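PDB 4UHQ: large component of pyocin AP41 from Pseudomonas aeruginosa, which probably acts as a metal-dependent endonuclease of the colicin/pyocin family, this chain being the DNase domain that would cut DNA in target bacteria. Local coordinates for residues 119-122 against 123-126; 85-89 against 90-94; 70-73 against 74-77. All coordinates share one frame; numbering follows the deposited sequence.

Followed from the N terminus, the three contacts come one after another, without nesting or crossing, and each is made by neighbours in sequence. Contact 3 (70-77) finishes helix 68-75 and turns the chain away from it. Contact 2 (85-94) closes the next loop as a tight beta turn just ahead of strand 95-98. Contact 1 (119-126) is the opening of helix 119-132, after strand 114-117. Contacts 1 and 2 touch: Leu88 packs on Ser123, and Lys120 and Glu86 pair through their backbones, tying the loop to the metal-binding helix. Contact 3 stands apart, its centre about 17 Å from that of contact 2.

Contact 1. Residues 119-122 against 123-126; sequences PKRH and SEIH. With NI (nickel (II) ion), chain E.
His122 and His126, one helical turn apart, point the same way and bind one nickel ion as neighbouring ligands, each through NE2 at 2.1 Å. The two rings lie side by side with their planes at 53°, neither stacked nor edge-to-face. The swing of His122 CG anti to its backbone N (chi1 -165°) and that of His126 CG beside its own N make the two NE2 atoms converge. His97 and water 1 are further ligands, as suits the His-Me finger of an HNH nuclease, and Glu95 takes a hydrogen bond from His122 ND1, fixing that ring's rotation.

Another flank of the helix carries a salt-bridge network in which Glu124 serves two cations. Lys120 NZ reaches Glu124 OE2 at 2.8 Å from the syn side, whereas Arg121 NH1 meets Glu124 OE1 at 2.9 Å from the anti side, both tilted out of the carboxylate plane. The latter oxygen lies in the guanidinium plane, although the two flat groups are turned 69° apart. Ile125 CG1 lies over one guanidinium face, toward its rim, 3.7 Å from Arg121 NE, while Gly24 O and Glu128 take further bonds from the group.

Beneath the helix run two strands of the sheet: His122 and Ile125 rest on Val117 of strand 114-117, while Pro119 packs against Glu95 and Ile125 against His97 of strand 95-98.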
# COMPACT_ATOMS: atom_id res chain seq x y z
N PRO A 119 -5.83 -4.08 -7.21
CA PRO A 119 -5.66 -3.50 -8.55
C PRO A 119 -6.97 -2.97 -9.12
O PRO A 119 -6.99 -1.87 -9.77
CB PRO A 119 -5.14 -4.66 -9.38
CG PRO A 119 -4.38 -5.51 -8.37
CD PRO A 119 -5.19 -5.41 -7.11
N LYS A 120 -8.07 -3.72 -8.96
CA LYS A 120 -9.36 -3.27 -9.46
C LYS A 120 -9.77 -1.96 -8.80
O LYS A 120 -10.17 -1.01 -9.52
CB LYS A 120 -10.43 -4.35 -9.19
CG LYS A 120 -11.89 -3.91 -9.42
CD LYS A 120 -12.85 -5.10 -9.07
CE LYS A 120 -14.31 -4.68 -9.13
NZ LYS A 120 -14.72 -3.68 -8.09
N ARG A 121 -9.68 -1.87 -7.47
CA ARG A 121 -10.13 -0.63 -6.82
C ARG A 121 -9.19 0.52 -7.15
O ARG A 121 -9.67 1.65 -7.34
CB ARG A 121 -10.26 -0.80 -5.29
CG ARG A 121 -10.89 0.39 -4.58
CD ARG A 121 -12.32 0.74 -5.10
NE ARG A 121 -12.66 2.07 -4.64
CZ ARG A 121 -13.45 2.92 -5.31
NH1 ARG A 121 -14.03 2.50 -6.44
NH2 ARG A 121 -13.63 4.15 -4.86
N HIS A 122 -7.90 0.28 -7.29
CA HIS A 122 -7.00 1.39 -7.66
C HIS A 122 -7.42 2.00 -9.00
O HIS A 122 -7.44 3.23 -9.17
CB HIS A 122 -5.57 0.84 -7.74
CG HIS A 122 -4.50 1.89 -7.77
ND1 HIS A 122 -3.18 1.57 -7.94
CD2 HIS A 122 -4.54 3.23 -7.60
CE1 HIS A 122 -2.44 2.67 -7.93
NE2 HIS A 122 -3.25 3.70 -7.77
N SER A 123 -7.71 1.17 -9.98
CA SER A 123 -8.16 1.66 -11.26
C SER A 123 -9.47 2.45 -11.15
O SER A 123 -9.59 3.56 -11.77
CB SER A 123 -8.31 0.49 -12.22
OG SER A 123 -8.78 0.90 -13.49
N GLU A 124 -10.42 1.94 -10.36
CA GLU A 124 -11.67 2.64 -10.17
C GLU A 124 -11.42 4.00 -9.54
O GLU A 124 -12.06 4.99 -9.92
CB GLU A 124 -12.64 1.83 -9.31
CG GLU A 124 -13.06 0.55 -10.01
CD GLU A 124 -13.89 -0.35 -9.11
OE1 GLU A 124 -14.02 -0.04 -7.90
OE2 GLU A 124 -14.44 -1.35 -9.61
N ILE A 125 -10.52 4.05 -8.57
CA ILE A 125 -10.27 5.34 -7.89
C ILE A 125 -9.76 6.37 -8.89
O ILE A 125 -10.22 7.51 -8.91
CB ILE A 125 -9.28 5.16 -6.74
CG1 ILE A 125 -9.98 4.44 -5.60
CG2 ILE A 125 -8.67 6.50 -6.29
CD1 ILE A 125 -8.97 3.97 -4.49
N HIS A 126 -8.86 5.96 -9.78
CA HIS A 126 -8.35 6.90 -10.75
C HIS A 126 -9.40 7.31 -11.78
O HIS A 126 -9.42 8.48 -12.17
CB HIS A 126 -7.09 6.36 -11.40
CG HIS A 126 -5.91 6.50 -10.52
ND1 HIS A 126 -5.26 7.71 -10.38
CD2 HIS A 126 -5.30 5.64 -9.66
CE1 HIS A 126 -4.31 7.58 -9.47
NE2 HIS A 126 -4.30 6.33 -9.03
NI NI E . -2.82 5.73 -7.65
O HOH W 1 -2.44 7.83 -7.28

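Contact 2. Residues 85-89 against 90-94; sequences EEHLG and SKEKF
Leu88 and Lys91 face each other across a type II' beta turn closed by a single antiparallel bridge, with Gly89 and Ser90 at its corners. The pair is of the hydrogen-bonded kind. Leu88 N gives a nearly straight bond to Lys91 O at 2.9 Å, and the return bond, from Lys91 N to Leu88 O, has the same length. Gly89 takes up a positive phi, as the first corner of this turn type requires.

The side chains of the bridged pair run alongside each other. Lys91 bends at chi3 (-82°), which brings its end alongside Leu88: NZ lies 3.6 Å from Leu88 CD2, a contact with the hydrocarbon branch rather than a polar one. One residue further out, His87 and Glu92 form a CH-pi contact. Glu92 CB sits 3.6 Å above the centroid of the His87 ring, almost on the normal, and Glu92 CG continues across the same face toward ND1. The ring and carboxylate planes are 36° apart.

Beyond this first shell, the loop is held at several points. Leu88 and Lys91 pack on Pro119 of helix 119-132, and Glu86 OE1 is hydrogen-bonded to Thr118. In addition, the backbones of Glu92 and Ala82 pair, and Ala82 also fixes the turn of the imidazole, by accepting a hydrogen bond at its carbonyl O from His87 NE2.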
# COMPACT_ATOMS: atom_id res chain seq x y z
N GLU A 85 -10.97 -11.90 -8.28
CA GLU A 85 -11.99 -10.95 -8.70
C GLU A 85 -11.47 -9.52 -8.62
O GLU A 85 -12.10 -8.62 -9.19
CB GLU A 85 -13.23 -11.07 -7.84
CG GLU A 85 -14.02 -12.38 -7.97
CD GLU A 85 -13.46 -13.53 -7.13
OE1 GLU A 85 -12.45 -13.39 -6.39
OE2 GLU A 85 -14.08 -14.62 -7.24
N GLU A 86 -10.36 -9.33 -7.93
CA GLU A 86 -9.83 -7.97 -7.67
C GLU A 86 -8.63 -7.66 -8.55
O GLU A 86 -7.99 -6.62 -8.39
CB GLU A 86 -9.47 -7.84 -6.19
CG GLU A 86 -10.72 -7.87 -5.30
CD GLU A 86 -11.61 -6.68 -5.45
OE1 GLU A 86 -11.11 -5.55 -5.78
OE2 GLU A 86 -12.85 -6.79 -5.28
N HIS A 87 -8.30 -8.56 -9.45
CA HIS A 87 -7.22 -8.34 -10.40
C HIS A 87 -7.66 -7.37 -11.46
O HIS A 87 -8.86 -7.11 -11.62
CB HIS A 87 -6.77 -9.68 -11.02
CG HIS A 87 -6.21 -10.64 -10.01
ND1 HIS A 87 -5.78 -11.91 -10.37
CD2 HIS A 87 -6.02 -10.54 -8.67
CE1 HIS A 87 -5.33 -12.53 -9.29
NE2 HIS A 87 -5.50 -11.74 -8.24
N LEU A 88 -6.69 -6.79 -12.16
CA LEU A 88 -7.00 -5.93 -13.30
C LEU A 88 -5.95 -6.18 -14.38
O LEU A 88 -4.81 -5.79 -14.22
CB LEU A 88 -7.01 -4.47 -12.88
CG LEU A 88 -7.35 -3.54 -14.05
CD1 LEU A 88 -8.84 -3.44 -14.16
CD2 LEU A 88 -6.73 -2.22 -13.77
N GLY A 89 -6.33 -6.85 -15.46
CA GLY A 89 -5.35 -7.28 -16.45
C GLY A 89 -4.24 -8.11 -15.80
O GLY A 89 -4.50 -9.03 -15.05
N SER A 90 -3.00 -7.75 -16.08
CA SER A 90 -1.90 -8.52 -15.52
C SER A 90 -1.60 -8.12 -14.09
O SER A 90 -0.68 -8.67 -13.47
CB SER A 90 -0.64 -8.34 -16.36
OG SER A 90 -0.17 -7.01 -16.27
N LYS A 91 -2.33 -7.16 -13.54
CA LYS A 91 -2.05 -6.74 -12.16
C LYS A 91 -2.85 -7.55 -11.15
O LYS A 91 -4.09 -7.58 -11.19
CB LYS A 91 -2.33 -5.22 -12.00
CG LYS A 91 -1.39 -4.33 -12.81
CD LYS A 91 -1.83 -2.88 -12.82
CE LYS A 91 -2.92 -2.61 -13.85
NZ LYS A 91 -3.26 -1.16 -13.88
N GLU A 92 -2.15 -8.28 -10.27
CA GLU A 92 -2.79 -9.26 -9.42
C GLU A 92 -2.55 -9.03 -7.94
O GLU A 92 -3.11 -9.75 -7.11
CB GLU A 92 -2.24 -10.65 -9.78
CG GLU A 92 -2.45 -10.94 -11.23
CD GLU A 92 -1.96 -12.32 -11.63
OE1 GLU A 92 -0.96 -12.80 -11.04
OE2 GLU A 92 -2.59 -12.90 -12.53
N LYS A 93 -1.69 -8.07 -7.61
CA LYS A 93 -1.26 -7.93 -6.24
C LYS A 93 -1.78 -6.63 -5.63
O LYS A 93 -2.03 -5.64 -6.32
CB LYS A 93 0.28 -7.93 -6.17
CG LYS A 93 0.89 -9.18 -6.79
CD LYS A 93 2.42 -9.14 -6.81
CE LYS A 93 2.90 -10.32 -7.66
NZ LYS A 93 4.39 -10.55 -7.46
N PHE A 94 -1.87 -6.63 -4.30
CA PHE A 94 -2.19 -5.39 -3.60
C PHE A 94 -1.19 -4.30 -3.99
O PHE A 94 0.02 -4.53 -4.13
CB PHE A 94 -2.18 -5.64 -2.07
CG PHE A 94 -3.36 -6.44 -1.60
CD1 PHE A 94 -4.52 -5.82 -1.28
CD2 PHE A 94 -3.24 -7.81 -1.41
CE1 PHE A 94 -5.63 -6.55 -0.82
CE2 PHE A 94 -4.33 -8.54 -0.96
CZ PHE A 94 -5.49 -7.92 -0.65

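Contact 3. Residues 70-73 against 74-77; sequences NRYF and VSQG
The Tyr72 ring carries Gln76 CG over one face, 3.7 Å above the plane and displaced toward the rim, a CH-pi contact at the C-terminal end of helix 68-75, where a Schellman motif stops the helix. The Gln76 amide is nearly parallel to this ring, only 4° between their planes, with its CD 3.9 Å from Tyr72 OH. A bend at chi2 (-57°) turns the amide toward the hydroxyl end of the ring, displaced beyond its rim. The neighbouring Phe73 ring has Tyr72 CD2 over one of its faces, toward the rim, and makes an edge-to-face pair with Tyr81.

Polar atoms at the helix end form a small chain of bonds. Gln76 NE2 donates to Ser75 OG at 3.0 Å, with the oxygen close to the amide plane, and Ser75 OG in turn donates to Tyr72 O at 2.6 Å. The bond to Ser75 OG helps to fix the amide's rotation, while the serine is tied to the backbone one turn earlier. Tyr72 O has a second donor, Gln76 N, but that bond is weak; Gln76 N bonds better to Phe73 O, at 2.9 Å.

Val74 points to the protein interior, touching Trp53 and Ser57 of helix 45-57 and Leu63 of helix 60-63; Asn70 OD1 accepts from Tyr81 N, joining the helix to the chain that follows it. At the stop itself the backbone changes direction: Gly77, with positive phi, is the C-prime residue. Leu78 N reaches back to Phe73 O, and Gly77 N bonds to Val74 O at 2.9 Å.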
# COMPACT_ATOMS: atom_id res chain seq x y z
N ASN A 70 0.87 -15.72 0.95
CA ASN A 70 1.14 -14.29 0.98
C ASN A 70 2.12 -13.88 2.09
O ASN A 70 2.89 -12.91 1.90
CB ASN A 70 -0.15 -13.50 1.12
CG ASN A 70 -0.80 -13.28 -0.24
OD1 ASN A 70 -0.14 -13.37 -1.28
ND2 ASN A 70 -2.11 -13.01 -0.22
N ARG A 71 2.16 -14.62 3.21
CA ARG A 71 3.19 -14.35 4.23
C ARG A 71 4.60 -14.62 3.68
O ARG A 71 5.57 -13.84 3.96
CB ARG A 71 2.95 -15.24 5.44
CG ARG A 71 1.57 -14.92 6.08
CD ARG A 71 1.33 -15.84 7.27
NE ARG A 71 -0.06 -15.71 7.64
CZ ARG A 71 -0.52 -15.79 8.87
NH1 ARG A 71 0.28 -16.08 9.90
NH2 ARG A 71 -1.83 -15.58 9.06
N TYR A 72 4.71 -15.69 2.89
CA TYR A 72 5.99 -15.94 2.23
C TYR A 72 6.35 -14.75 1.31
O TYR A 72 7.47 -14.22 1.39
CB TYR A 72 5.97 -17.23 1.42
CG TYR A 72 7.23 -17.36 0.64
CD1 TYR A 72 8.37 -17.76 1.27
CD2 TYR A 72 7.28 -17.00 -0.72
CE1 TYR A 72 9.58 -17.85 0.59
CE2 TYR A 72 8.51 -17.12 -1.41
CZ TYR A 72 9.60 -17.51 -0.74
OH TYR A 72 10.84 -17.66 -1.36
N PHE A 73 5.42 -14.36 0.45
CA PHE A 73 5.80 -13.28 -0.47
C PHE A 73 6.20 -11.99 0.24
O PHE A 73 7.22 -11.41 -0.17
CB PHE A 73 4.66 -13.06 -1.49
CG PHE A 73 4.55 -14.19 -2.48
CD1 PHE A 73 5.59 -14.46 -3.39
CD2 PHE A 73 3.44 -14.99 -2.51
CE1 PHE A 73 5.51 -15.53 -4.29
CE2 PHE A 73 3.40 -16.07 -3.38
CZ PHE A 73 4.40 -16.33 -4.25
N VAL A 74 5.49 -11.55 1.28
CA VAL A 74 5.89 -10.29 1.90
C VAL A 74 7.22 -10.44 2.60
O VAL A 74 7.96 -9.44 2.68
CB VAL A 74 4.81 -9.68 2.86
CG1 VAL A 74 3.54 -9.31 2.02
CG2 VAL A 74 4.44 -10.64 3.99
N SER A 75 7.56 -11.65 3.06
CA SER A 75 8.89 -11.82 3.67
C SER A 75 10.02 -11.62 2.67
O SER A 75 11.18 -11.43 3.06
CB SER A 75 8.97 -13.22 4.30
OG SER A 75 9.19 -14.28 3.36
N GLN A 76 9.68 -11.70 1.39
CA GLN A 76 10.66 -11.46 0.32
C GLN A 76 10.60 -10.05 -0.23
O GLN A 76 11.29 -9.74 -1.21
CB GLN A 76 10.43 -12.46 -0.81
CG GLN A 76 10.45 -13.93 -0.35
CD GLN A 76 11.72 -14.29 0.33
OE1 GLN A 76 12.78 -14.28 -0.30
NE2 GLN A 76 11.66 -14.59 1.61
N GLY A 77 9.80 -9.20 0.41
CA GLY A 77 9.65 -7.82 -0.07
C GLY A 77 8.74 -7.72 -1.28
O GLY A 77 8.76 -6.71 -2.01